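Local coordinates for protein insulinase family protease (PDB 3GO9) that is a predicted protease of the insulinase (M16) family, at residues S92-G97 and L132-D137. Numbering follows the deposited sequence.
Sequences SLWQQG and LAWLSD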
loop_
_atom_site.group_PDB
_atom_site.type_symbol
_atom_site.label_atom_id
_atom_site.label_comp_id
_atom_site.label_asym_id
_atom_site.label_seq_id
_atom_site.Cartn_x
_atom_site.Cartn_y
_atom_site.Cartn_z
ATOM N N SER A 92 -23.262 18.812 -3.334
ATOM C CA SER A 92 -24.102 17.650 -3.679
ATOM C C SER A 92 -23.213 16.449 -4.120
ATOM O O SER A 92 -23.444 15.311 -3.702
ATOM C CB SER A 92 -25.133 18.000 -4.739
ATOM O OG SER A 92 -25.753 16.827 -5.269
ATOM N N LEU A 93 -22.198 16.715 -4.933
ATOM C CA LEU A 93 -21.307 15.646 -5.362
ATOM C C LEU A 93 -20.660 14.979 -4.169
ATOM O O LEU A 93 -20.660 13.744 -4.067
ATOM C CB LEU A 93 -20.221 16.135 -6.325
ATOM C CG LEU A 93 -19.108 15.167 -6.619
ATOM C CD1 LEU A 93 -19.609 13.911 -7.341
ATOM C CD2 LEU A 93 -18.047 15.903 -7.516
ATOM N N TRP A 94 -20.051 15.786 -3.292
ATOM C CA TRP A 94 -19.249 15.234 -2.218
ATOM C C TRP A 94 -20.093 14.570 -1.110
ATOM O O TRP A 94 -19.665 13.626 -0.505
ATOM C CB TRP A 94 -18.264 16.259 -1.702
ATOM C CG TRP A 94 -17.132 16.368 -2.627
ATOM C CD1 TRP A 94 -16.863 17.354 -3.520
ATOM C CD2 TRP A 94 -16.124 15.380 -2.802
ATOM N NE1 TRP A 94 -15.728 17.042 -4.241
ATOM C CE2 TRP A 94 -15.260 15.831 -3.813
ATOM C CE3 TRP A 94 -15.874 14.142 -2.201
ATOM C CZ2 TRP A 94 -14.135 15.091 -4.220
ATOM C CZ3 TRP A 94 -14.757 13.416 -2.604
ATOM C CH2 TRP A 94 -13.920 13.890 -3.562
ATOM N N GLN A 95 -21.328 15.017 -0.923
ATOM C CA GLN A 95 -22.264 14.321 -0.076
ATOM C C GLN A 95 -22.652 12.955 -0.555
ATOM O O GLN A 95 -23.182 12.162 0.226
ATOM C CB GLN A 95 -23.543 15.144 0.125
ATOM C CG GLN A 95 -23.276 16.289 1.076
ATOM C CD GLN A 95 -24.455 17.124 1.392
ATOM O OE1 GLN A 95 -25.349 17.314 0.575
ATOM N NE2 GLN A 95 -24.441 17.704 2.586
ATOM N N GLN A 96 -22.402 12.680 -1.826
ATOM C CA GLN A 96 -22.736 11.390 -2.426
ATOM C C GLN A 96 -21.476 10.770 -3.022
ATOM O O GLN A 96 -21.556 9.898 -3.896
ATOM C CB GLN A 96 -23.777 11.604 -3.511
ATOM C CG GLN A 96 -25.094 12.202 -3.002
ATOM C CD GLN A 96 -26.031 12.587 -4.154
ATOM O OE1 GLN A 96 -26.950 11.843 -4.477
ATOM N NE2 GLN A 96 -25.843 13.788 -4.720
ATOM N N GLY A 97 -20.307 11.153 -2.521
ATOM C CA GLY A 97 -19.070 10.690 -3.130
ATOM C C GLY A 97 -18.127 9.915 -2.257
ATOM O O GLY A 97 -16.959 9.755 -2.630
ATOM N N LEU A 132 -16.426 13.042 -13.095
ATOM C CA LEU A 132 -15.441 13.285 -14.127
ATOM C C LEU A 132 -15.177 14.771 -14.336
ATOM O O LEU A 132 -14.026 15.163 -14.650
ATOM C CB LEU A 132 -15.841 12.587 -15.438
ATOM C CG LEU A 132 -15.873 11.057 -15.426
ATOM C CD1 LEU A 132 -16.270 10.573 -16.831
ATOM C CD2 LEU A 132 -14.520 10.432 -15.053
ATOM N N ALA A 133 -16.211 15.609 -14.141
ATOM C CA ALA A 133 -16.081 17.043 -14.294
ATOM C C ALA A 133 -15.214 17.593 -13.147
ATOM O O ALA A 133 -14.327 18.442 -13.392
ATOM C CB ALA A 133 -17.439 17.639 -14.318
ATOM N N TRP A 134 -15.429 17.096 -11.926
ATOM C CA TRP A 134 -14.653 17.542 -10.785
ATOM C C TRP A 134 -13.190 17.140 -10.997
ATOM O O TRP A 134 -12.267 17.904 -10.761
ATOM C CB TRP A 134 -15.160 16.985 -9.446
ATOM C CG TRP A 134 -14.445 17.569 -8.273
ATOM C CD1 TRP A 134 -14.683 18.794 -7.702
ATOM C CD2 TRP A 134 -13.315 17.012 -7.563
ATOM N NE1 TRP A 134 -13.799 19.005 -6.655
ATOM C CE2 TRP A 134 -12.977 17.915 -6.547
ATOM C CE3 TRP A 134 -12.571 15.828 -7.686
ATOM C CZ2 TRP A 134 -11.938 17.686 -5.674
ATOM C CZ3 TRP A 134 -11.546 15.577 -6.760
ATOM C CH2 TRP A 134 -11.239 16.534 -5.785
ATOM N N LEU A 135 -12.978 15.921 -11.467
ATOM C CA LEU A 135 -11.615 15.410 -11.640
ATOM C C LEU A 135 -10.901 16.150 -12.790
ATOM O O LEU A 135 -9.685 16.417 -12.692
ATOM C CB LEU A 135 -11.591 13.918 -11.912
ATOM C CG LEU A 135 -11.976 13.058 -10.701
ATOM C CD1 LEU A 135 -12.305 11.616 -11.149
ATOM C CD2 LEU A 135 -10.904 13.034 -9.634
ATOM N N SER A 136 -11.625 16.450 -13.860
ATOM C CA SER A 136 -11.034 17.257 -14.982
ATOM C C SER A 136 -10.826 18.720 -14.646
ATOM O O SER A 136 -9.814 19.314 -15.050
ATOM C CB SER A 136 -11.761 17.032 -16.293
ATOM O OG SER A 136 -13.136 17.345 -16.226
ATOM N N ASP A 137 -11.734 19.308 -13.889
ATOM C CA ASP A 137 -11.492 20.643 -13.310
ATOM C C ASP A 137 -10.207 20.625 -12.487
ATOM O O ASP A 137 -9.361 21.521 -12.600
ATOM C CB ASP A 137 -12.632 21.093 -12.359
ATOM C CG ASP A 137 -13.944 21.484 -13.032
ATOM O OD1 ASP A 137 -14.032 21.594 -14.293
ATOM O OD2 ASP A 137 -14.887 21.776 -12.217
#
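Trp94 drives the edge of its indole into one face of Trp134 in a T-shaped stack, planes at 83° and five-membered rings 4.9 Å apart between centroids. Two edge atoms do the touching: Trp94 CZ2 stands 3.5 Å above the plane of the six-membered ring, near its middle and 3.6 Å from Trp134 CH2, while Trp94 NE1 lies 3.7 Å from Trp134 CE2, close to the five-membered ring. Beside this stack, Leu93 brings one methyl, CD2, to within 3.6 Å of Trp134 CB, so two consecutive residues of one helix grip the root and the ring of a single tryptophan. Trp134 can reach them because its CG stands anti to the backbone N (chi1 -174°), carrying the indole across the gap between helices 87-95 and 125-140. Both helices belong to the insulinase (M16) family region and pack near strand 114-120 of the seven-stranded mixed sheet, whose Leu118 touches both tryptophans. The Trp134 NE1 hydrogen bonds to Ala78 O in helix 70-80, which ties the receiving ring to a third helix and should restrict its rotation. Only these three side chains meet, burying 148 Å² in all, and the nearest CA atoms, those of Leu93 and Trp134, remain 8.8 Å apart. Leu93 and Trp134 form the buried, tight side; Trp94 is partly exposed and marks the looser one. Beyond it Gln96, also partly exposed, folds back along its own segment, its NE2 giving a nearly straight bond (172°) of 3.0 Å to Ser92 O from above the carbonyl plane, while its OE1 meets Arg124.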